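Local coordinates for variant surface glycoprotein MITAT 1.1 (Trypanosoma brucei brucei, PDB 5LY9) that forms the dense surface coat of the parasite and, through serial expression of antigenically distinct variants, lets it evade the host immune response, at residues Y47-S50 and I51-K55; T59-L62 and Q63-L67. All coordinates share one frame; numbering follows the deposited sequence.

Contact 1: residues Y47-S50 and I51-K55; sequences YKVS and IYLAK. With NAG (2-acetamido-2-deoxy-beta-D-glucopyranose), chain C.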
ATOM      1  N   TYR A  47       8.187  20.577  16.520  1.00 20.74           N
ATOM      2  CA  TYR A  47       9.530  20.621  17.097  1.00 20.81           C
ATOM      3  C   TYR A  47      10.080  22.063  17.171  1.00 20.28           C
ATOM      4  O   TYR A  47      10.652  22.471  18.164  1.00 20.70           O
ATOM      5  CB  TYR A  47      10.489  19.731  16.348  1.00 20.77           C
ATOM      6  CG  TYR A  47      10.512  18.274  16.704  1.00 21.02           C
ATOM      7  CD1 TYR A  47      10.584  17.862  18.013  1.00 23.07           C
ATOM      8  CD2 TYR A  47      10.626  17.298  15.739  1.00 22.40           C
ATOM      9  CE1 TYR A  47      10.608  16.503  18.370  1.00 23.15           C
ATOM     10  CE2 TYR A  47      10.689  15.951  16.093  1.00 22.86           C
ATOM     11  CZ  TYR A  47      10.689  15.565  17.406  1.00 21.77           C
ATOM     12  OH  TYR A  47      10.845  14.242  17.780  1.00 21.60           O
ATOM     13  N   LYS A  48       9.893  22.834  16.113  1.00 20.64           N
ATOM     14  CA  LYS A  48      10.440  24.204  16.059  1.00 21.27           C
ATOM     15  C   LYS A  48       9.848  25.032  17.146  1.00 20.78           C
ATOM     16  O   LYS A  48      10.560  25.730  17.853  1.00 21.11           O
ATOM     17  CB  LYS A  48      10.260  24.862  14.686  1.00 22.16           C
ATOM     18  CG  LYS A  48      11.075  24.132  13.643  1.00 23.94           C
ATOM     19  CD  LYS A  48      11.150  24.816  12.312  1.00 25.04           C
ATOM     20  CE  LYS A  48      11.187  23.855  11.160  1.00 25.47           C
ATOM     21  NZ  LYS A  48      11.524  24.555   9.902  1.00 25.74           N
ATOM     22  N   VAL A  49       8.522  24.997  17.276  1.00 20.78           N
ATOM     23  CA  VAL A  49       7.880  25.798  18.359  1.00 21.09           C
ATOM     24  C   VAL A  49       8.333  25.293  19.709  1.00 21.86           C
ATOM     25  O   VAL A  49       8.631  26.084  20.600  1.00 22.58           O
ATOM     26  CB  VAL A  49       6.340  25.866  18.229  1.00 21.48           C
ATOM     27  CG1 VAL A  49       5.801  26.828  19.242  1.00 22.03           C
ATOM     28  CG2 VAL A  49       5.901  26.306  16.812  1.00 22.02           C
ATOM     29  N   SER A  50       8.443  23.969  19.876  1.00 21.40           N
ATOM     30  CA  SER A  50       8.911  23.388  21.140  1.00 21.16           C
ATOM     31  C   SER A  50      10.320  23.833  21.519  1.00 22.41           C
ATOM     32  O   SER A  50      10.611  24.124  22.692  1.00 22.40           O
ATOM     33  CB  SER A  50       8.912  21.878  21.109  1.00 22.22           C
ATOM     34  OG  SER A  50       7.616  21.313  20.819  1.00 20.74           O
ATOM     35  N   ILE A  51      11.218  23.859  20.535  1.00 22.76           N
ATOM     36  CA  ILE A  51      12.566  24.279  20.744  1.00 22.14           C
ATOM     37  C   ILE A  51      12.618  25.777  21.147  1.00 23.46           C
ATOM     38  O   ILE A  51      13.313  26.154  22.083  1.00 23.15           O
ATOM     39  CB  ILE A  51      13.421  24.061  19.449  1.00 23.14           C
ATOM     40  CG1 ILE A  51      13.666  22.561  19.175  1.00 22.42           C
ATOM     41  CG2 ILE A  51      14.713  24.873  19.545  1.00 23.96           C
ATOM     42  CD1 ILE A  51      13.980  22.242  17.705  1.00 22.34           C
ATOM     43  N   TYR A  52      11.842  26.604  20.448  1.00 23.67           N
ATOM     44  CA  TYR A  52      11.806  28.027  20.767  1.00 23.78           C
ATOM     45  C   TYR A  52      11.356  28.206  22.233  1.00 24.28           C
ATOM     46  O   TYR A  52      11.919  29.013  23.003  1.00 24.54           O
ATOM     47  CB  TYR A  52      10.819  28.736  19.891  1.00 24.59           C
ATOM     48  CG  TYR A  52      10.827  30.222  20.118  1.00 25.12           C
ATOM     49  CD1 TYR A  52      10.066  30.781  21.073  1.00 26.26           C
ATOM     50  CD2 TYR A  52      11.567  31.050  19.251  1.00 26.62           C
ATOM     51  CE1 TYR A  52      10.105  32.177  21.291  1.00 27.53           C
ATOM     52  CE2 TYR A  52      11.573  32.438  19.418  1.00 27.72           C
ATOM     53  CZ  TYR A  52      10.858  32.976  20.435  1.00 26.83           C
ATOM     54  OH  TYR A  52      10.877  34.356  20.642  1.00 29.36           O
ATOM     55  N   LEU A  53      10.308  27.498  22.625  1.00 22.83           N
ATOM     56  CA  LEU A  53       9.836  27.595  23.995  1.00 23.28           C
ATOM     57  C   LEU A  53      10.864  27.125  24.980  1.00 23.80           C
ATOM     58  O   LEU A  53      11.029  27.743  26.071  1.00 24.30           O
ATOM     59  CB  LEU A  53       8.586  26.783  24.167  1.00 24.25           C
ATOM     60  CG  LEU A  53       7.359  27.374  23.504  1.00 24.90           C
ATOM     61  CD1 LEU A  53       6.268  26.323  23.323  1.00 26.31           C
ATOM     62  CD2 LEU A  53       6.842  28.497  24.355  1.00 26.32           C
ATOM     63  N   ALA A  54      11.488  25.987  24.691  1.00 23.83           N
ATOM     64  CA  ALA A  54      12.515  25.503  25.622  1.00 24.84           C
ATOM     65  C   ALA A  54      13.690  26.447  25.773  1.00 27.06           C
ATOM     66  O   ALA A  54      14.259  26.546  26.881  1.00 28.30           O
ATOM     67  CB  ALA A  54      13.004  24.144  25.209  1.00 25.11           C
ATOM     68  N   LYS A  55      14.001  27.149  24.701  1.00 26.62           N
ATOM     69  CA  LYS A  55      15.131  28.053  24.644  1.00 28.37           C
ATOM     70  C   LYS A  55      14.757  29.366  25.285  1.00 30.15           C
ATOM     71  O   LYS A  55      15.650  30.076  25.804  1.00 31.16           O
ATOM     72  CB  LYS A  55      15.527  28.214  23.215  1.00 27.98           C
ATOM     73  CG  LYS A  55      16.728  29.087  22.934  1.00 29.17           C
ATOM     74  CD  LYS A  55      17.148  28.988  21.475  1.00 30.47           C
ATOM     75  CE  LYS A  55      18.418  29.781  21.224  1.00 31.41           C
ATOM     76  NZ  LYS A  55      18.158  31.245  21.323  1.00 33.33           N
TER
HETATM   77  C1  NAG C   2       6.492  25.576   8.068  1.00 28.27           C
HETATM   78  C2  NAG C   2       7.630  25.844   9.005  1.00 28.69           C
HETATM   79  C3  NAG C   2       8.718  26.721   8.385  1.00 28.56           C
HETATM   80  C4  NAG C   2       9.139  26.181   7.015  1.00 30.44           C
HETATM   81  C5  NAG C   2       7.861  26.002   6.206  1.00 29.69           C
HETATM   82  C6  NAG C   2       8.068  25.503   4.788  1.00 30.85           C
HETATM   83  C7  NAG C   2       7.512  25.994  11.421  1.00 32.13           C
HETATM   84  C8  NAG C   2       7.120  26.823  12.595  1.00 35.50           C
HETATM   85  N2  NAG C   2       7.230  26.505  10.246  1.00 28.88           N
HETATM   86  O3  NAG C   2       9.890  26.829   9.240  1.00 28.99           O
HETATM   87  O4  NAG C   2      10.208  26.972   6.380  1.00 33.47           O
HETATM   88  O5  NAG C   2       6.994  25.044   6.869  1.00 29.34           O
HETATM   89  O6  NAG C   2       8.743  24.275   4.873  1.00 31.23           O
HETATM   90  O7  NAG C   2       7.997  24.894  11.516  1.00 35.40           O

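Contact 2: residues T59-L62 and Q63-L67; sequences TQAL and QQLTL. Unlike the reference sequence in segment 63-67: Leu65 (reference Ser).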
ATOM      1  N   THR A  59       9.624  33.980  27.374  1.00 29.26           N
ATOM      2  CA  THR A  59       8.953  34.611  26.233  1.00 29.57           C
ATOM      3  C   THR A  59       7.673  35.301  26.645  1.00 30.16           C
ATOM      4  O   THR A  59       6.868  34.749  27.445  1.00 31.76           O
ATOM      5  CB  THR A  59       8.616  33.514  25.137  1.00 28.96           C
ATOM      6  OG1 THR A  59       8.030  34.140  23.989  1.00 30.12           O
ATOM      7  CG2 THR A  59       7.705  32.405  25.703  1.00 28.64           C
ATOM      8  N   GLN A  60       7.428  36.471  26.087  1.00 31.55           N
ATOM      9  CA  GLN A  60       6.125  37.100  26.256  1.00 34.42           C
ATOM     10  C   GLN A  60       5.044  36.535  25.357  1.00 32.04           C
ATOM     11  O   GLN A  60       3.949  36.990  25.425  1.00 34.00           O
ATOM     12  CB  GLN A  60       6.234  38.617  26.078  1.00 40.07           C
ATOM     13  CG  GLN A  60       7.151  39.299  27.128  1.00 46.94           C
ATOM     14  CD  GLN A  60       6.852  38.897  28.573  1.00 52.76           C
ATOM     15  OE1 GLN A  60       7.391  37.890  29.081  1.00 57.35           O
ATOM     16  NE2 GLN A  60       6.011  39.682  29.252  1.00 58.28           N
ATOM     17  N   ALA A  61       5.371  35.524  24.563  1.00 27.65           N
ATOM     18  CA  ALA A  61       4.417  34.887  23.680  1.00 27.01           C
ATOM     19  C   ALA A  61       4.105  33.485  24.124  1.00 24.89           C
ATOM     20  O   ALA A  61       3.800  32.606  23.273  1.00 24.18           O
ATOM     21  CB  ALA A  61       4.943  34.875  22.285  1.00 26.97           C
ATOM     22  N   LEU A  62       4.150  33.282  25.431  1.00 25.17           N
ATOM     23  CA  LEU A  62       4.048  31.917  25.994  1.00 25.31           C
ATOM     24  C   LEU A  62       2.739  31.249  25.560  1.00 25.08           C
ATOM     25  O   LEU A  62       2.791  30.086  25.112  1.00 24.63           O
ATOM     26  CB  LEU A  62       4.179  31.936  27.518  1.00 26.72           C
ATOM     27  CG  LEU A  62       3.983  30.561  28.156  1.00 25.59           C
ATOM     28  CD1 LEU A  62       5.063  29.634  27.662  1.00 26.62           C
ATOM     29  CD2 LEU A  62       4.021  30.660  29.653  1.00 25.81           C
ATOM     30  N   GLN A  63       1.600  31.928  25.732  1.00 24.12           N
ATOM     31  CA  GLN A  63       0.354  31.307  25.447  1.00 24.41           C
ATOM     32  C   GLN A  63       0.131  31.086  23.940  1.00 23.29           C
ATOM     33  O   GLN A  63      -0.361  30.035  23.560  1.00 21.87           O
ATOM     34  CB  GLN A  63      -0.845  32.054  26.017  1.00 26.70           C
ATOM     35  CG  GLN A  63      -0.858  32.069  27.552  1.00 28.58           C
ATOM     36  CD  GLN A  63      -2.083  32.833  28.114  1.00 32.35           C
ATOM     37  OE1 GLN A  63      -3.160  32.792  27.581  1.00 32.86           O
ATOM     38  NE2 GLN A  63      -1.910  33.483  29.221  1.00 37.26           N
ATOM     39  N   GLN A  64       0.478  32.062  23.112  1.00 22.72           N
ATOM     40  CA  GLN A  64       0.364  31.912  21.636  1.00 22.58           C
ATOM     41  C   GLN A  64       1.202  30.723  21.157  1.00 21.80           C
ATOM     42  O   GLN A  64       0.756  29.870  20.386  1.00 22.05           O
ATOM     43  CB  GLN A  64       0.897  33.168  20.952  1.00 22.60           C
ATOM     44  CG  GLN A  64       0.066  34.400  21.241  1.00 22.40           C
ATOM     45  CD  GLN A  64       0.415  35.184  22.497  1.00 23.39           C
ATOM     46  OE1 GLN A  64       1.095  34.723  23.408  1.00 24.43           O
ATOM     47  NE2 GLN A  64      -0.142  36.388  22.587  1.00 24.10           N
ATOM     48  N   LEU A  65       2.401  30.616  21.676  1.00 21.82           N
ATOM     49  CA  LEU A  65       3.340  29.573  21.186  1.00 22.80           C
ATOM     50  C   LEU A  65       2.982  28.167  21.742  1.00 21.60           C
ATOM     51  O   LEU A  65       3.094  27.166  21.045  1.00 21.06           O
ATOM     52  CB  LEU A  65       4.765  29.965  21.556  1.00 25.62           C
ATOM     53  CG  LEU A  65       5.237  31.205  20.757  1.00 27.33           C
ATOM     54  CD1 LEU A  65       6.628  31.573  21.158  1.00 30.81           C
ATOM     55  CD2 LEU A  65       5.253  30.906  19.277  1.00 28.01           C
ATOM     56  N   THR A  66       2.522  28.118  22.980  1.00 21.51           N
ATOM     57  CA  THR A  66       2.019  26.871  23.574  1.00 21.16           C
ATOM     58  C   THR A  66       0.876  26.320  22.720  1.00 21.35           C
ATOM     59  O   THR A  66       0.843  25.146  22.403  1.00 20.99           O
ATOM     60  CB  THR A  66       1.580  27.056  24.993  1.00 21.27           C
ATOM     61  OG1 THR A  66       2.714  27.392  25.816  1.00 21.86           O
ATOM     62  CG2 THR A  66       0.942  25.833  25.565  1.00 21.51           C
ATOM     63  N   LEU A  67      -0.061  27.183  22.398  1.00 20.87           N
ATOM     64  CA  LEU A  67      -1.194  26.848  21.563  1.00 21.00           C
ATOM     65  C   LEU A  67      -0.769  26.326  20.239  1.00 21.31           C
ATOM     66  O   LEU A  67      -1.263  25.264  19.758  1.00 21.40           O
ATOM     67  CB  LEU A  67      -2.071  28.051  21.412  1.00 21.67           C
ATOM     68  CG  LEU A  67      -3.274  27.801  20.539  1.00 22.61           C
ATOM     69  CD1 LEU A  67      -4.220  26.713  21.118  1.00 24.32           C
ATOM     70  CD2 LEU A  67      -3.994  29.057  20.278  1.00 23.22           C
TER

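Contact 1: residues Y47-S50 and I51-K55
The last turns of helix 24-55, a long helix in the N-terminal domain of this A-type variant surface glycoprotein, the part of the protein this chain holds, join Tyr47-Ser50 to Ile51-Lys55. Four consecutive i to i+4 backbone bonds hold the turns. Ile51 N gives to Tyr47 O at 2.8 Å, and Tyr52, Leu53 and Ala54 bond in the same way to Lys48, Val49 and Ser50. Ile51 folds its side chain back over the first of these bonds. Its CG1 lies beside its own backbone N (chi1 -70°), which brings CG1 to 3.2 Å from Tyr47 O. Val49 and Leu53 run side by side, pointing the same way. The Val49 branch CG1 meets Leu53 CD1 at 4.1 Å, a light apolar contact one turn apart. Leu53 CG also sits 3.4 Å from Val49 O.

Lys48 leaves the helix toward a glycan attached to the protein. Its chain bends at chi3 (-145°). CD and CE pass the acetamido oxygen O7 of an N-acetylglucosamine, with Lys48 CD 3.3 Å from O7. At the end, Lys48 NZ gives a hydrogen bond to O3 of that sugar at 2.9 Å. NZ also bonds to Leu337 O, so the ammonium group ties the helix to the sugar and to the loop carbonyl of Leu337, while Asp320 of helix 313-321 bonds the same sugar.

Tyr47 OH bonds to Glu46 and Asn77 of the second subunit, which places this flank at the dimer interface. Around the turn, Val49 and Leu53 face helix 62-114, Tyr52 packs on helix 313-321, and Tyr47 and Ile51 rest on helix 343-367.

Contact 2: residues T59-L62 and Q63-L67
Ala61 and Leu65 make the close-packed side of this turn. Ala61 CB meets Leu65 CD1 at 3.9 Å, and Leu65 N bonds to Ala61 O at 2.9 Å. Leu65 CG lies beside its own backbone N (chi1 -69°) and covers that carbonyl, coming within 3.2 Å of Ala61 O.

Leu62 O is gripped twice by Thr66. The backbone N and OG1 of Thr66 approach from opposite faces of the carbonyl plane, with OG1 at 2.8 Å from Leu62 O and 36° out of that plane. The two side chains lie alongside each other, and Leu62 CD1 is 3.7 Å from Thr66 OG1. Both also pack on the second subunit, Leu62 on its Ala358 and Thr66 on its Met355.

This is the start of helix 62-114, with Ala61 at the N-cap position. An ST turn leads into it: Thr59 OG1 accepts from Ala61 N at 3.1 Å.

The looser side is at the glutamines. Gln60 is exposed to solvent. Gln63 and Gln64 are only partly exposed, and both are bonded to helix 295-304, Gln63 OE1 to Lys299 NZ and Gln64 NE2 to Leu303 O. The Gln64 chain bends at chi2 (87°), which lays OE1 3.3 Å from Ala61 CA.

Contacts 1 and 2 lie on successive helices, 24-55 and 62-114, with centres about 11 Å apart. They touch directly. Tyr52 CD1 reaches Leu65 CD1 at 3.5 Å, and Leu53 CD2 meets both Leu65 CB and Leu62 CD1. Contact 1 is the more buried. It is a run of regular helix near the helix end, and its polar reach goes to a glycan sugar and to the second subunit. Contact 2 is partly buried and lies where a loop becomes helix, so an ST turn and a carbonyl that accepts from two donors take part. Both border helix 313-321 and the second subunit. Contact 2 also packs on helices 275-285 and 295-304, contact 1 on helix 343-367.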